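Local coordinates for aldose 1-epimerase (PDB 1LUR), which probably interconverts the alpha and beta anomers of aldose sugars such as galactose, at residues L177-E191 and T254-L267. Numbering follows the deposited sequence.
Sequences LDGSDTVAEHFLEME and TYLRFWSEKSGIEL
Asp178 meets the 260-263 turn through OD2, whose anti lone pair takes the hydroxyl of Ser260 (OG to OD2 2.5 Å). Its other oxygen, OD1, accepts both the backbone N and OG of Ser180, the N-H bond closing an Asx turn, so the carboxylate is gripped by three donors and its rotation is fixed. Ser260 OG in turn accepts from Ser263 N in an ST motif, while Ser263 OG donates to Leu177 O (2.9 Å) from above the carbonyl plane. An asparagine here, with an NH2 in place of one carboxylate oxygen, would probably leave either the Ser260 hydroxyl or the Ser180 donors without their acceptor and the turn freer to move.

His186 is sandwiched: Ser260 CB lies over one face, a CH-pi contact, and Val183 CG1 over the opposite one. Beyond it, Phe258, its CG anti to the backbone N (chi1 -173°), reaches the His186 ring with near-parallel but slid planes (26°) and touches Leu188 CD1 through CD1 (3.6 Å). Leu188, Met190, Leu256 and Phe258 share one face of the sheet, packing against strands 275-279 and 300-305.

On the other face, the Phe187 ring and the five-membered ring of Trp259 run near parallel but are slid apart, so they barely overlap. Further along, Arg257 NH1 makes a weak bond to Glu191 OE2 (3.1 Å) within a salt bridge; Glu189 OE2 lies over a guanidinium face, a long, purely electrostatic partner (3.9 Å from NH1).

Backbone bonds such as Phe187 N to Trp259 O (2.9 Å) pair strands 187-190 and 256-259 at 176°, the antiparallel geometry expected within the beta-sandwich of the galactose mutarotase fold.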
ATOM      1  N   LEU A 177      11.335   4.742   9.369  1.00 42.19           N
ATOM      2  CA  LEU A 177      12.672   5.117   8.926  1.00 43.29           C
ATOM      3  C   LEU A 177      13.840   5.133   9.915  1.00 44.98           C
ATOM      4  O   LEU A 177      14.986   5.270   9.489  1.00 45.34           O
ATOM      5  CB  LEU A 177      12.587   6.484   8.241  1.00 41.90           C
ATOM      6  CG  LEU A 177      11.373   6.681   7.322  1.00 42.02           C
ATOM      7  CD1 LEU A 177      11.412   8.074   6.702  1.00 42.87           C
ATOM      8  CD2 LEU A 177      11.368   5.614   6.238  1.00 41.29           C
ATOM      9  N   ASP A 178      13.586   4.990  11.214  1.00 46.42           N
ATOM     10  CA  ASP A 178      14.699   5.013  12.170  1.00 47.79           C
ATOM     11  C   ASP A 178      14.719   3.925  13.237  1.00 49.06           C
ATOM     12  O   ASP A 178      15.616   3.900  14.083  1.00 50.47           O
ATOM     13  CB  ASP A 178      14.772   6.380  12.857  1.00 46.38           C
ATOM     14  CG  ASP A 178      13.485   6.744  13.568  1.00 45.82           C
ATOM     15  OD1 ASP A 178      12.907   5.867  14.241  1.00 46.69           O
ATOM     16  OD2 ASP A 178      13.055   7.911  13.465  1.00 44.57           O
ATOM     17  N   GLY A 179      13.736   3.036  13.211  1.00 49.45           N
ATOM     18  CA  GLY A 179      13.695   1.972  14.194  1.00 50.09           C
ATOM     19  C   GLY A 179      13.029   2.330  15.508  1.00 50.46           C
ATOM     20  O   GLY A 179      12.930   1.483  16.396  1.00 50.29           O
ATOM     21  N   SER A 180      12.572   3.571  15.646  1.00 51.66           N
ATOM     22  CA  SER A 180      11.916   3.996  16.881  1.00 53.19           C
ATOM     23  C   SER A 180      10.734   3.082  17.193  1.00 54.10           C
ATOM     24  O   SER A 180      10.174   2.452  16.298  1.00 54.53           O
ATOM     25  CB  SER A 180      11.417   5.441  16.760  1.00 53.12           C
ATOM     26  OG  SER A 180      12.496   6.363  16.715  1.00 53.75           O
ATOM     27  N   ASP A 181      10.357   3.011  18.465  1.00 54.81           N
ATOM     28  CA  ASP A 181       9.239   2.169  18.869  1.00 55.04           C
ATOM     29  C   ASP A 181       7.956   2.612  18.172  1.00 54.05           C
ATOM     30  O   ASP A 181       7.047   1.810  17.956  1.00 53.31           O
ATOM     31  CB  ASP A 181       9.052   2.231  20.386  1.00 57.83           C
ATOM     32  CG  ASP A 181      10.188   1.574  21.137  1.00 60.01           C
ATOM     33  OD1 ASP A 181      11.338   2.051  21.016  1.00 62.68           O
ATOM     34  OD2 ASP A 181       9.934   0.577  21.847  1.00 62.21           O
ATOM     35  N   THR A 182       7.890   3.894  17.827  1.00 53.05           N
ATOM     36  CA  THR A 182       6.727   4.452  17.152  1.00 53.27           C
ATOM     37  C   THR A 182       7.176   5.541  16.175  1.00 53.01           C
ATOM     38  O   THR A 182       8.330   5.978  16.209  1.00 53.63           O
ATOM     39  CB  THR A 182       5.733   5.067  18.162  1.00 53.65           C
ATOM     40  OG1 THR A 182       6.301   6.247  18.739  1.00 54.21           O
ATOM     41  CG2 THR A 182       5.418   4.071  19.273  1.00 53.72           C
ATOM     42  N   VAL A 183       6.266   5.973  15.305  1.00 51.50           N
ATOM     43  CA  VAL A 183       6.571   7.009  14.321  1.00 49.46           C
ATOM     44  C   VAL A 183       5.920   8.336  14.688  1.00 48.77           C
ATOM     45  O   VAL A 183       5.727   9.199  13.833  1.00 48.15           O
ATOM     46  CB  VAL A 183       6.093   6.602  12.898  1.00 49.50           C
ATOM     47  CG1 VAL A 183       6.851   5.370  12.421  1.00 48.05           C
ATOM     48  CG2 VAL A 183       4.593   6.335  12.907  1.00 48.43           C
ATOM     49  N   ALA A 184       5.585   8.502  15.963  1.00 48.77           N
ATOM     50  CA  ALA A 184       4.955   9.733  16.424  1.00 49.32           C
ATOM     51  C   ALA A 184       5.822  10.954  16.127  1.00 49.28           C
ATOM     52  O   ALA A 184       5.310  12.027  15.799  1.00 48.87           O
ATOM     53  CB  ALA A 184       4.679   9.647  17.917  1.00 49.32           C
ATOM     54  N   GLU A 185       7.136  10.782  16.231  1.00 50.07           N
ATOM     55  CA  GLU A 185       8.071  11.876  15.977  1.00 51.07           C
ATOM     56  C   GLU A 185       8.367  12.126  14.499  1.00 49.83           C
ATOM     57  O   GLU A 185       8.874  13.190  14.137  1.00 49.76           O
ATOM     58  CB  GLU A 185       9.374  11.627  16.740  1.00 53.61           C
ATOM     59  CG  GLU A 185       9.195  11.602  18.254  1.00 57.27           C
ATOM     60  CD  GLU A 185       8.750  12.944  18.813  1.00 58.95           C
ATOM     61  OE1 GLU A 185       9.543  13.910  18.748  1.00 60.34           O
ATOM     62  OE2 GLU A 185       7.607  13.036  19.311  1.00 60.05           O
ATOM     63  N   HIS A 186       8.057  11.156  13.644  1.00 48.49           N
ATOM     64  CA  HIS A 186       8.306  11.319  12.216  1.00 45.96           C
ATOM     65  C   HIS A 186       7.516  12.505  11.680  1.00 45.65           C
ATOM     66  O   HIS A 186       6.427  12.811  12.168  1.00 45.11           O
ATOM     67  CB  HIS A 186       7.887  10.068  11.444  1.00 45.49           C
ATOM     68  CG  HIS A 186       8.871   8.947  11.518  1.00 44.76           C
ATOM     69  ND1 HIS A 186       9.235   8.352  12.705  1.00 45.45           N
ATOM     70  CD2 HIS A 186       9.548   8.293  10.545  1.00 44.65           C
ATOM     71  CE1 HIS A 186      10.092   7.376  12.461  1.00 45.07           C
ATOM     72  NE2 HIS A 186      10.298   7.319  11.158  1.00 45.64           N
ATOM     73  N   PHE A 187       8.070  13.175  10.677  1.00 44.88           N
ATOM     74  CA  PHE A 187       7.402  14.320  10.081  1.00 45.13           C
ATOM     75  C   PHE A 187       6.732  13.852   8.802  1.00 46.12           C
ATOM     76  O   PHE A 187       7.254  12.982   8.100  1.00 45.21           O
ATOM     77  CB  PHE A 187       8.401  15.425   9.740  1.00 47.45           C
ATOM     78  CG  PHE A 187       8.820  16.258  10.917  1.00 47.53           C
ATOM     79  CD1 PHE A 187       9.628  15.725  11.917  1.00 48.14           C
ATOM     80  CD2 PHE A 187       8.415  17.583  11.019  1.00 47.29           C
ATOM     81  CE1 PHE A 187      10.028  16.504  12.999  1.00 46.91           C
ATOM     82  CE2 PHE A 187       8.810  18.370  12.096  1.00 47.52           C
ATOM     83  CZ  PHE A 187       9.619  17.828  13.087  1.00 47.06           C
ATOM     84  N   LEU A 188       5.576  14.426   8.500  1.00 45.89           N
ATOM     85  CA  LEU A 188       4.850  14.056   7.298  1.00 45.66           C
ATOM     86  C   LEU A 188       4.268  15.295   6.644  1.00 46.08           C
ATOM     87  O   LEU A 188       3.713  16.164   7.318  1.00 46.87           O
ATOM     88  CB  LEU A 188       3.728  13.070   7.639  1.00 45.90           C
ATOM     89  CG  LEU A 188       2.934  12.458   6.480  1.00 45.48           C
ATOM     90  CD1 LEU A 188       3.862  11.649   5.575  1.00 44.10           C
ATOM     91  CD2 LEU A 188       1.833  11.565   7.043  1.00 46.02           C
ATOM     92  N   GLU A 189       4.411  15.377   5.328  1.00 45.31           N
ATOM     93  CA  GLU A 189       3.898  16.506   4.569  1.00 46.52           C
ATOM     94  C   GLU A 189       3.210  15.960   3.326  1.00 46.58           C
ATOM     95  O   GLU A 189       3.806  15.204   2.557  1.00 46.39           O
ATOM     96  CB  GLU A 189       5.036  17.452   4.174  1.00 48.15           C
ATOM     97  CG  GLU A 189       4.589  18.632   3.332  1.00 49.81           C
ATOM     98  CD  GLU A 189       5.526  19.818   3.455  1.00 52.01           C
ATOM     99  OE1 GLU A 189       5.584  20.419   4.550  1.00 53.20           O
ATOM    100  OE2 GLU A 189       6.205  20.149   2.462  1.00 51.97           O
HETATM  101  N   MSE A 190       1.952  16.343   3.134  1.00 46.54           N
HETATM  102  CA  MSE A 190       1.188  15.880   1.983  1.00 45.91           C
HETATM  103  C   MSE A 190       0.408  16.957   1.259  1.00 45.19           C
HETATM  104  O   MSE A 190      -0.135  17.876   1.872  1.00 47.21           O
HETATM  105  CB  MSE A 190       0.193  14.805   2.414  1.00 45.96           C
HETATM  106  CG  MSE A 190       0.590  13.388   2.089  1.00 47.90           C
HETATM  107 SE   MSE A 190      -0.996  12.272   2.030  1.00 48.08          SE
HETATM  108  CE  MSE A 190      -1.449  12.489   0.164  1.00 45.06           C
ATOM    109  N   GLU A 191       0.340  16.828  -0.059  1.00 44.07           N
ATOM    110  CA  GLU A 191      -0.389  17.783  -0.868  1.00 43.80           C
ATOM    111  C   GLU A 191      -1.812  17.227  -0.937  1.00 42.55           C
ATOM    112  O   GLU A 191      -2.239  16.706  -1.969  1.00 41.35           O
ATOM    113  CB  GLU A 191       0.212  17.865  -2.270  1.00 46.04           C
ATOM    114  CG  GLU A 191       1.699  18.176  -2.299  1.00 51.10           C
ATOM    115  CD  GLU A 191       2.054  19.395  -1.474  1.00 54.31           C
ATOM    116  OE1 GLU A 191       1.359  20.425  -1.611  1.00 56.20           O
ATOM    117  OE2 GLU A 191       3.032  19.324  -0.695  1.00 55.98           O
ATOM    118  N   THR A 254       6.154  15.680  -6.320  1.00 48.06           N
ATOM    119  CA  THR A 254       6.052  14.947  -5.064  1.00 46.33           C
ATOM    120  C   THR A 254       4.735  15.290  -4.375  1.00 45.50           C
ATOM    121  O   THR A 254       4.369  16.462  -4.273  1.00 45.52           O
ATOM    122  CB  THR A 254       7.211  15.308  -4.120  1.00 46.68           C
ATOM    123  OG1 THR A 254       8.453  14.950  -4.737  1.00 47.87           O
ATOM    124  CG2 THR A 254       7.075  14.572  -2.791  1.00 46.87           C
ATOM    125  N   TYR A 255       4.028  14.270  -3.901  1.00 42.63           N
ATOM    126  CA  TYR A 255       2.752  14.481  -3.223  1.00 40.01           C
ATOM    127  C   TYR A 255       2.855  14.186  -1.741  1.00 38.89           C
ATOM    128  O   TYR A 255       2.025  14.635  -0.950  1.00 38.70           O
ATOM    129  CB  TYR A 255       1.674  13.590  -3.830  1.00 38.18           C
ATOM    130  CG  TYR A 255       1.436  13.846  -5.290  1.00 36.78           C
ATOM    131  CD1 TYR A 255       1.257  15.144  -5.769  1.00 37.42           C
ATOM    132  CD2 TYR A 255       1.375  12.792  -6.199  1.00 36.44           C
ATOM    133  CE1 TYR A 255       1.023  15.388  -7.117  1.00 36.48           C
ATOM    134  CE2 TYR A 255       1.141  13.024  -7.548  1.00 36.70           C
ATOM    135  CZ  TYR A 255       0.966  14.325  -8.000  1.00 37.28           C
ATOM    136  OH  TYR A 255       0.739  14.557  -9.339  1.00 38.23           O
ATOM    137  N   LEU A 256       3.878  13.426  -1.368  1.00 37.29           N
ATOM    138  CA  LEU A 256       4.090  13.067   0.022  1.00 36.61           C
ATOM    139  C   LEU A 256       5.568  12.969   0.371  1.00 37.49           C
ATOM    140  O   LEU A 256       6.367  12.440  -0.402  1.00 37.09           O
ATOM    141  CB  LEU A 256       3.393  11.738   0.326  1.00 35.11           C
ATOM    142  CG  LEU A 256       3.641  11.077   1.685  1.00 34.71           C
ATOM    143  CD1 LEU A 256       2.512  10.106   1.991  1.00 35.82           C
ATOM    144  CD2 LEU A 256       4.977  10.348   1.680  1.00 34.83           C
ATOM    145  N   ARG A 257       5.914  13.486   1.546  1.00 38.61           N
ATOM    146  CA  ARG A 257       7.285  13.475   2.049  1.00 40.66           C
ATOM    147  C   ARG A 257       7.195  12.976   3.488  1.00 39.70           C
ATOM    148  O   ARG A 257       6.476  13.548   4.307  1.00 41.20           O
ATOM    149  CB  ARG A 257       7.873  14.889   2.001  1.00 42.74           C
ATOM    150  CG  ARG A 257       7.717  15.561   0.637  1.00 47.80           C
ATOM    151  CD  ARG A 257       8.041  17.051   0.691  1.00 51.73           C
ATOM    152  NE  ARG A 257       7.628  17.757  -0.524  1.00 56.06           N
ATOM    153  CZ  ARG A 257       6.363  17.912  -0.912  1.00 58.39           C
ATOM    154  NH1 ARG A 257       5.372  17.413  -0.181  1.00 59.30           N
ATOM    155  NH2 ARG A 257       6.084  18.568  -2.032  1.00 58.97           N
ATOM    156  N   PHE A 258       7.919  11.903   3.782  1.00 39.31           N
ATOM    157  CA  PHE A 258       7.938  11.294   5.109  1.00 39.72           C
ATOM    158  C   PHE A 258       9.404  11.207   5.530  1.00 42.28           C
ATOM    159  O   PHE A 258      10.231  10.662   4.799  1.00 41.57           O
ATOM    160  CB  PHE A 258       7.310   9.897   5.007  1.00 38.85           C
ATOM    161  CG  PHE A 258       7.094   9.204   6.326  1.00 37.66           C
ATOM    162  CD1 PHE A 258       6.455   9.853   7.380  1.00 38.51           C
ATOM    163  CD2 PHE A 258       7.472   7.875   6.490  1.00 36.55           C
ATOM    164  CE1 PHE A 258       6.196   9.182   8.578  1.00 36.61           C
ATOM    165  CE2 PHE A 258       7.217   7.196   7.681  1.00 36.34           C
ATOM    166  CZ  PHE A 258       6.576   7.853   8.729  1.00 37.32           C
ATOM    167  N   TRP A 259       9.738  11.741   6.700  1.00 44.28           N
ATOM    168  CA  TRP A 259      11.126  11.690   7.144  1.00 46.18           C
ATOM    169  C   TRP A 259      11.318  11.668   8.653  1.00 46.73           C
ATOM    170  O   TRP A 259      10.387  11.923   9.422  1.00 45.63           O
ATOM    171  CB  TRP A 259      11.896  12.872   6.541  1.00 47.04           C
ATOM    172  CG  TRP A 259      11.509  14.213   7.104  1.00 48.69           C
ATOM    173  CD1 TRP A 259      12.066  14.843   8.183  1.00 50.17           C
ATOM    174  CD2 TRP A 259      10.474  15.081   6.626  1.00 49.08           C
ATOM    175  NE1 TRP A 259      11.444  16.049   8.404  1.00 49.04           N
ATOM    176  CE2 TRP A 259      10.463  16.220   7.463  1.00 49.61           C
ATOM    177  CE3 TRP A 259       9.553  15.008   5.573  1.00 49.82           C
ATOM    178  CZ2 TRP A 259       9.566  17.279   7.278  1.00 49.79           C
ATOM    179  CZ3 TRP A 259       8.660  16.064   5.389  1.00 50.08           C
ATOM    180  CH2 TRP A 259       8.675  17.183   6.239  1.00 50.30           C
ATOM    181  N   SER A 260      12.547  11.365   9.057  1.00 47.44           N
ATOM    182  CA  SER A 260      12.928  11.296  10.463  1.00 48.97           C
ATOM    183  C   SER A 260      14.194  12.118  10.707  1.00 49.79           C
ATOM    184  O   SER A 260      15.254  11.804  10.161  1.00 49.35           O
ATOM    185  CB  SER A 260      13.189   9.841  10.857  1.00 48.84           C
ATOM    186  OG  SER A 260      13.975   9.765  12.034  1.00 49.96           O
ATOM    187  N   GLU A 261      14.085  13.171  11.516  1.00 49.93           N
ATOM    188  CA  GLU A 261      15.248  14.008  11.804  1.00 50.27           C
ATOM    189  C   GLU A 261      16.288  13.148  12.505  1.00 49.92           C
ATOM    190  O   GLU A 261      17.489  13.412  12.420  1.00 50.25           O
ATOM    191  CB  GLU A 261      14.860  15.196  12.692  1.00 50.67           C
ATOM    192  CG  GLU A 261      13.907  16.177  12.024  1.00 52.80           C
ATOM    193  CD  GLU A 261      13.483  17.309  12.941  1.00 53.98           C
ATOM    194  OE1 GLU A 261      13.158  17.035  14.116  1.00 54.38           O
ATOM    195  OE2 GLU A 261      13.454  18.472  12.482  1.00 54.65           O
ATOM    196  N   LYS A 262      15.817  12.110  13.185  1.00 49.34           N
ATOM    197  CA  LYS A 262      16.704  11.206  13.901  1.00 49.18           C
ATOM    198  C   LYS A 262      17.682  10.519  12.954  1.00 49.28           C
ATOM    199  O   LYS A 262      18.876  10.797  12.991  1.00 49.77           O
ATOM    200  CB  LYS A 262      15.888  10.161  14.665  1.00 49.95           C
ATOM    201  CG  LYS A 262      16.728   9.162  15.448  1.00 51.02           C
ATOM    202  CD  LYS A 262      15.845   8.186  16.219  1.00 53.78           C
ATOM    203  CE  LYS A 262      16.675   7.140  16.954  1.00 54.48           C
ATOM    204  NZ  LYS A 262      15.821   6.180  17.714  1.00 56.17           N
ATOM    205  N   SER A 263      17.178   9.631  12.099  1.00 48.30           N
ATOM    206  CA  SER A 263      18.032   8.915  11.152  1.00 47.00           C
ATOM    207  C   SER A 263      18.392   9.763   9.939  1.00 45.82           C
ATOM    208  O   SER A 263      19.265   9.397   9.159  1.00 45.51           O
ATOM    209  CB  SER A 263      17.343   7.634  10.678  1.00 48.41           C
ATOM    210  OG  SER A 263      16.151   7.934   9.971  1.00 48.07           O
ATOM    211  N   GLY A 264      17.707  10.891   9.782  1.00 45.51           N
ATOM    212  CA  GLY A 264      17.979  11.765   8.658  1.00 45.57           C
ATOM    213  C   GLY A 264      17.500  11.198   7.333  1.00 46.07           C
ATOM    214  O   GLY A 264      17.776  11.765   6.273  1.00 46.22           O
ATOM    215  N   ILE A 265      16.785  10.077   7.386  1.00 44.35           N
ATOM    216  CA  ILE A 265      16.274   9.452   6.170  1.00 44.41           C
ATOM    217  C   ILE A 265      14.935  10.060   5.769  1.00 44.85           C
ATOM    218  O   ILE A 265      14.054  10.276   6.605  1.00 45.12           O
ATOM    219  CB  ILE A 265      16.092   7.925   6.344  1.00 44.16           C
ATOM    220  CG1 ILE A 265      17.458   7.255   6.523  1.00 43.38           C
ATOM    221  CG2 ILE A 265      15.369   7.339   5.132  1.00 42.41           C
ATOM    222  CD1 ILE A 265      17.377   5.768   6.766  1.00 42.17           C
ATOM    223  N   GLU A 266      14.789  10.341   4.481  1.00 44.54           N
ATOM    224  CA  GLU A 266      13.558  10.922   3.976  1.00 44.70           C
ATOM    225  C   GLU A 266      13.009  10.082   2.832  1.00 42.83           C
ATOM    226  O   GLU A 266      13.764   9.459   2.083  1.00 42.75           O
ATOM    227  CB  GLU A 266      13.810  12.355   3.510  1.00 47.07           C
ATOM    228  CG  GLU A 266      12.618  13.031   2.868  1.00 50.23           C
ATOM    229  CD  GLU A 266      12.834  14.518   2.680  1.00 53.00           C
ATOM    230  OE1 GLU A 266      12.012  15.165   1.995  1.00 53.90           O
ATOM    231  OE2 GLU A 266      13.827  15.044   3.228  1.00 54.97           O
ATOM    232  N   LEU A 267      11.685  10.056   2.723  1.00 41.11           N
ATOM    233  CA  LEU A 267      10.989   9.306   1.687  1.00 37.63           C
ATOM    234  C   LEU A 267       9.989  10.235   1.020  1.00 36.72           C
ATOM    235  O   LEU A 267       9.193  10.882   1.701  1.00 35.64           O
ATOM    236  CB  LEU A 267      10.244   8.116   2.301  1.00 39.53           C
ATOM    237  CG  LEU A 267       9.131   7.495   1.452  1.00 39.31           C
ATOM    238  CD1 LEU A 267       9.746   6.882   0.203  1.00 41.81           C
ATOM    239  CD2 LEU A 267       8.371   6.441   2.246  1.00 40.73           C
TER